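PDB 3PZ6: leucyl-tRNA synthetase from Giardia intestinalis, which probably charges tRNA(Leu) with leucine at the expense of ATP, and is represented here by its isolated CP1 editing domain, which probably deacylates misacylated tRNA. Local coordinates for residues Leu170-Thr174 against Ile208-Tyr212; Gln69-Asn73 against Ile144-Ser148. The protein carries 2 engineered substitutions. All coordinates share one frame; numbering follows the deposited sequence.

Interaction 1: Leu170-Thr174 against Ile208-Tyr212; sequences LPLET and IAEKY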
loop_
_atom_site.group_PDB
_atom_site.type_symbol
_atom_site.label_atom_id
_atom_site.label_comp_id
_atom_site.label_asym_id
_atom_site.label_seq_id
_atom_site.Cartn_x
_atom_site.Cartn_y
_atom_site.Cartn_z
ATOM N N LEU A 170 3.699 -5.902 -3.832
ATOM C CA LEU A 170 3.462 -7.252 -4.314
ATOM C C LEU A 170 2.579 -7.286 -5.574
ATOM O O LEU A 170 1.905 -6.295 -5.890
ATOM C CB LEU A 170 2.870 -8.107 -3.193
ATOM C CG LEU A 170 3.689 -8.289 -1.913
ATOM C CD1 LEU A 170 2.998 -9.324 -1.039
ATOM C CD2 LEU A 170 5.132 -8.716 -2.200
ATOM N N PRO A 171 2.592 -8.421 -6.301
ATOM C CA PRO A 171 1.888 -8.535 -7.565
ATOM C C PRO A 171 0.398 -8.854 -7.439
ATOM O O PRO A 171 0.015 -9.844 -6.806
ATOM C CB PRO A 171 2.630 -9.686 -8.269
ATOM C CG PRO A 171 3.127 -10.521 -7.183
ATOM C CD PRO A 171 3.406 -9.618 -6.022
ATOM N N LEU A 172 -0.432 -8.002 -8.032
ATOM C CA LEU A 172 -1.846 -8.304 -8.207
ATOM C C LEU A 172 -2.203 -8.226 -9.689
ATOM O O LEU A 172 -2.232 -7.153 -10.273
ATOM C CB LEU A 172 -2.725 -7.377 -7.367
ATOM C CG LEU A 172 -4.220 -7.746 -7.280
ATOM C CD1 LEU A 172 -4.447 -9.117 -6.623
ATOM C CD2 LEU A 172 -4.998 -6.665 -6.550
ATOM N N GLU A 173 -2.470 -9.381 -10.284
ATOM C CA GLU A 173 -2.667 -9.501 -11.731
ATOM C C GLU A 173 -3.981 -8.923 -12.259
ATOM O O GLU A 173 -4.142 -8.762 -13.472
ATOM C CB GLU A 173 -2.546 -10.963 -12.164
ATOM C CG GLU A 173 -1.147 -11.523 -12.037
ATOM C CD GLU A 173 -1.101 -13.037 -12.184
ATOM O OE1 GLU A 173 -0.066 -13.549 -12.673
ATOM O OE2 GLU A 173 -2.089 -13.719 -11.810
ATOM N N THR A 174 -4.903 -8.607 -11.353
ATOM C CA THR A 174 -6.234 -8.131 -11.730
ATOM C C THR A 174 -6.416 -6.616 -11.576
ATOM O O THR A 174 -7.525 -6.106 -11.742
ATOM C CB THR A 174 -7.341 -8.859 -10.928
ATOM O OG1 THR A 174 -7.210 -8.548 -9.534
ATOM C CG2 THR A 174 -7.255 -10.371 -11.124
ATOM N N ILE A 208 3.104 -19.290 -8.207
ATOM C CA ILE A 208 2.956 -17.852 -8.425
ATOM C C ILE A 208 3.998 -16.997 -7.700
ATOM O O ILE A 208 4.379 -15.944 -8.200
ATOM C CB ILE A 208 1.506 -17.365 -8.129
ATOM C CG1 ILE A 208 1.260 -15.987 -8.754
ATOM C CG2 ILE A 208 1.206 -17.424 -6.635
ATOM C CD1 ILE A 208 -0.123 -15.417 -8.513
ATOM N N ALA A 209 4.460 -17.451 -6.539
ATOM C CA ALA A 209 5.521 -16.748 -5.822
ATOM C C ALA A 209 6.857 -16.798 -6.579
ATOM O O ALA A 209 7.564 -15.786 -6.672
ATOM C CB ALA A 209 5.674 -17.285 -4.427
ATOM N N GLU A 210 7.176 -17.969 -7.134
ATOM C CA GLU A 210 8.416 -18.173 -7.879
ATOM C C GLU A 210 8.410 -17.362 -9.154
ATOM O O GLU A 210 9.423 -16.761 -9.513
ATOM C CB GLU A 210 8.610 -19.641 -8.264
ATOM C CG GLU A 210 8.207 -20.663 -7.222
ATOM C CD GLU A 210 8.546 -22.096 -7.642
ATOM O OE1 GLU A 210 7.616 -22.933 -7.709
ATOM O OE2 GLU A 210 9.740 -22.378 -7.902
ATOM N N LYS A 211 7.268 -17.373 -9.838
ATOM C CA LYS A 211 7.072 -16.641 -11.087
ATOM C C LYS A 211 7.476 -15.166 -10.994
ATOM O O LYS A 211 7.978 -14.608 -11.961
ATOM C CB LYS A 211 5.615 -16.760 -11.560
ATOM C CG LYS A 211 5.257 -15.820 -12.712
ATOM C CD LYS A 211 3.843 -16.024 -13.193
ATOM C CE LYS A 211 3.381 -14.864 -14.081
ATOM N NZ LYS A 211 4.259 -14.641 -15.278
ATOM N N TYR A 212 7.253 -14.550 -9.838
ATOM C CA TYR A 212 7.564 -13.134 -9.631
ATOM C C TYR A 212 8.786 -12.911 -8.736
ATOM O O TYR A 212 9.106 -11.771 -8.393
ATOM C CB TYR A 212 6.346 -12.388 -9.063
ATOM C CG TYR A 212 5.202 -12.261 -10.040
ATOM C CD1 TYR A 212 5.354 -11.526 -11.215
ATOM C CD2 TYR A 212 3.970 -12.869 -9.793
ATOM C CE1 TYR A 212 4.323 -11.388 -12.119
ATOM C CE2 TYR A 212 2.918 -12.746 -10.696
ATOM C CZ TYR A 212 3.101 -11.998 -11.862
ATOM O OH TYR A 212 2.087 -11.857 -12.791
#

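Interaction 2: Gln69-Asn73 against Ile144-Ser148; sequences QLWEN and ISEIS. Engineered in segment 144-148: S145 (natural residue Cys).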
loop_
_atom_site.group_PDB
_atom_site.type_symbol
_atom_site.label_atom_id
_atom_site.label_comp_id
_atom_site.label_asym_id
_atom_site.label_seq_id
_atom_site.Cartn_x
_atom_site.Cartn_y
_atom_site.Cartn_z
ATOM N N GLN A 69 17.569 5.819 -11.232
ATOM C CA GLN A 69 16.885 6.271 -12.436
ATOM C C GLN A 69 16.323 7.681 -12.252
ATOM O O GLN A 69 16.364 8.493 -13.175
ATOM C CB GLN A 69 15.765 5.291 -12.788
ATOM C CG GLN A 69 15.055 5.566 -14.101
ATOM C CD GLN A 69 13.679 4.927 -14.158
ATOM O OE1 GLN A 69 13.516 3.732 -13.883
ATOM N NE2 GLN A 69 12.679 5.725 -14.520
ATOM N N LEU A 70 15.805 7.969 -11.061
ATOM C CA LEU A 70 15.277 9.299 -10.752
ATOM C C LEU A 70 16.394 10.348 -10.700
ATOM O O LEU A 70 16.214 11.486 -11.135
ATOM C CB LEU A 70 14.472 9.279 -9.449
ATOM C CG LEU A 70 13.183 8.444 -9.431
ATOM C CD1 LEU A 70 12.570 8.407 -8.038
ATOM C CD2 LEU A 70 12.161 8.937 -10.455
ATOM N N TRP A 71 17.544 9.941 -10.167
ATOM C CA TRP A 71 18.770 10.729 -10.183
ATOM C C TRP A 71 19.125 11.138 -11.617
ATOM O O TRP A 71 19.335 12.321 -11.893
ATOM C CB TRP A 71 19.893 9.895 -9.565
ATOM C CG TRP A 71 21.210 10.593 -9.368
ATOM C CD1 TRP A 71 22.180 10.801 -10.310
ATOM C CD2 TRP A 71 21.721 11.130 -8.137
ATOM N NE1 TRP A 71 23.254 11.449 -9.747
ATOM C CE2 TRP A 71 23.001 11.663 -8.416
ATOM C CE3 TRP A 71 21.219 11.217 -6.827
ATOM C CZ2 TRP A 71 23.789 12.278 -7.432
ATOM C CZ3 TRP A 71 22.003 11.830 -5.849
ATOM C CH2 TRP A 71 23.275 12.352 -6.160
ATOM N N GLU A 72 19.165 10.160 -12.523
ATOM C CA GLU A 72 19.473 10.399 -13.939
ATOM C C GLU A 72 18.310 11.059 -14.702
ATOM O O GLU A 72 18.210 10.959 -15.931
ATOM C CB GLU A 72 19.906 9.095 -14.617
ATOM N N ASN A 73 17.432 11.722 -13.953
ATOM C CA ASN A 73 16.364 12.550 -14.505
ATOM C C ASN A 73 16.286 13.867 -13.729
ATOM O O ASN A 73 15.281 14.586 -13.790
ATOM C CB ASN A 73 15.024 11.804 -14.479
ATOM C CG ASN A 73 14.907 10.769 -15.584
ATOM O OD1 ASN A 73 14.805 11.111 -16.763
ATOM N ND2 ASN A 73 14.907 9.497 -15.207
ATOM N N ILE A 144 8.476 13.197 -14.891
ATOM C CA ILE A 144 9.906 13.037 -14.631
ATOM C C ILE A 144 10.474 11.879 -15.445
ATOM O O ILE A 144 11.334 12.078 -16.302
ATOM C CB ILE A 144 10.198 12.810 -13.129
ATOM C CG1 ILE A 144 9.612 13.948 -12.295
ATOM C CG2 ILE A 144 11.704 12.675 -12.882
ATOM C CD1 ILE A 144 9.377 13.580 -10.849
ATOM N N SER A 145 9.998 10.674 -15.154
ATOM C CA SER A 145 10.376 9.472 -15.894
ATOM C C SER A 145 9.330 8.382 -15.700
ATOM O O SER A 145 8.475 8.467 -14.807
ATOM C CB SER A 145 11.774 8.967 -15.500
ATOM O OG SER A 145 11.906 8.769 -14.100
ATOM N N GLU A 146 9.398 7.372 -16.559
ATOM C CA GLU A 146 8.437 6.283 -16.571
ATOM C C GLU A 146 8.911 5.190 -15.625
ATOM O O GLU A 146 10.110 4.912 -15.547
ATOM C CB GLU A 146 8.320 5.744 -17.994
ATOM C CG GLU A 146 7.085 4.934 -18.283
ATOM C CD GLU A 146 7.042 4.475 -19.724
ATOM O OE1 GLU A 146 6.727 5.302 -20.607
ATOM O OE2 GLU A 146 7.314 3.278 -19.977
ATOM N N ILE A 147 7.974 4.592 -14.893
ATOM C CA ILE A 147 8.281 3.482 -13.993
ATOM C C ILE A 147 7.388 2.294 -14.348
ATOM O O ILE A 147 6.165 2.417 -14.335
ATOM C CB ILE A 147 8.064 3.862 -12.495
ATOM C CG1 ILE A 147 8.858 5.118 -12.100
ATOM C CG2 ILE A 147 8.408 2.693 -11.579
ATOM C CD1 ILE A 147 10.373 4.923 -11.988
ATOM N N SER A 148 7.989 1.151 -14.669
ATOM C CA SER A 148 7.201 -0.059 -14.919
ATOM C C SER A 148 6.859 -0.792 -13.618
ATOM O O SER A 148 7.523 -0.601 -12.601
ATOM C CB SER A 148 7.908 -1.002 -15.905
ATOM O OG SER A 148 9.145 -1.460 -15.403
#

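Interaction 1: Leu170-Thr174 against Ile208-Tyr212
P171 lays its ring against Y212, and this CH-pi contact is the apolar half of the interaction. The proline CB stands 3.9 Å from the centroid of the tyrosine ring, 17° off the ring normal and displaced toward the rim. Beside it, P171 CG approaches Y212 CD2 to 3.6 Å. On the opposite face of the same ring, K211 CG sits over the centre, 4.2 Å above the plane, so the phenol lies between the proline and the aliphatic stem of its own neighbour in sequence. With chi1 at -69°, Y212 CG is anti to the carbonyl carbon, which swings the ring off the end of the short helix 208-211 and over P171.

The polar half is a single hydrogen bond at the far end of the ring. Y212 OH donates to E173 OE1 at 2.7 Å, and the carboxylate oxygen reaches the ring edge in plane. The two flat groups themselves are turned 75° apart. OE1 receives the proton on its anti lone pair, directed away from OE2. That second oxygen faces I208, whose CD1 lies 4.2 Å from E173 OE2, a loose contact of a methyl with a carboxylate oxygen.

This surface contact joins the end of strand 167-171 and the turn after it to helix 208-211 of the editing domain. P102 touches both P171 and Y212, and L153 also packs on the tyrosine. E173 and K211 also meet crystal neighbours, so their side-chain placement may owe something to the lattice.

K211 NZ is 5.2 Å from E173 OE1, too far for a salt bridge, yet its positive charge, together with the donated phenol proton, would be expected to favour the ionised carboxylate.

Interaction 2: Gln69-Asn73 against Ile144-Ser148
Q69, near the C-terminal end of helix 61-71, reaches across to strand 143-148 of the large mixed sheet in the CP1 editing domain: a helix end packed on a strand and fastened to its backbone through a side-chain amide. Its NE2 donates to E146 O at 2.9 Å, with an angle of 153° at the hydrogen. The donor is tilted 33° from the carbonyl plane. The same nitrogen makes a second, weak bond to the OG of S145, an engineered serine in place of the natural cysteine. Q69 CG is anti to its own N (chi1 -174°) and the chain beyond is extended, which spans the gap between helix and strand.

Apolar atoms border the polar pair: I147 CD1 lies 3.5 Å from Q69 NE2, its side chain crossing the glutamine at a slant, and L70 CD2 3.7 Å from S145 OG. At the other end of the contact N73 CB meets I144 CG2 at 3.8 Å.

Further out, strand 105-110 holds the strand in place: A108 bonds to the backbones of I144 and S145, Y106 to that of I147, and L70 also rests on A108. N73 is itself tied back to the last helical turn, its ND2 donating to Q69 O at 2.7 Å from above the carbonyl plane.

The large mixed sheet is common to both contacts, which meet it through different strands: interaction 1 at the end of 167-171, interaction 2 along 143-148. Their centres are 24 Å apart and their nearest atoms about 10 Å, so neither touches the other. Interaction 1 is a surface contact, where an aromatic ring and an ionisable carboxylate carry the load; of the residues that touch, only P171 is buried. Interaction 2 has L70, S145 and I147 buried, although it lies farther from the centre of the chain, and it uses one neutral amide, that of Q69, which bonds a strand carbonyl and, weakly, a hydroxyl. Only there does main chain take part.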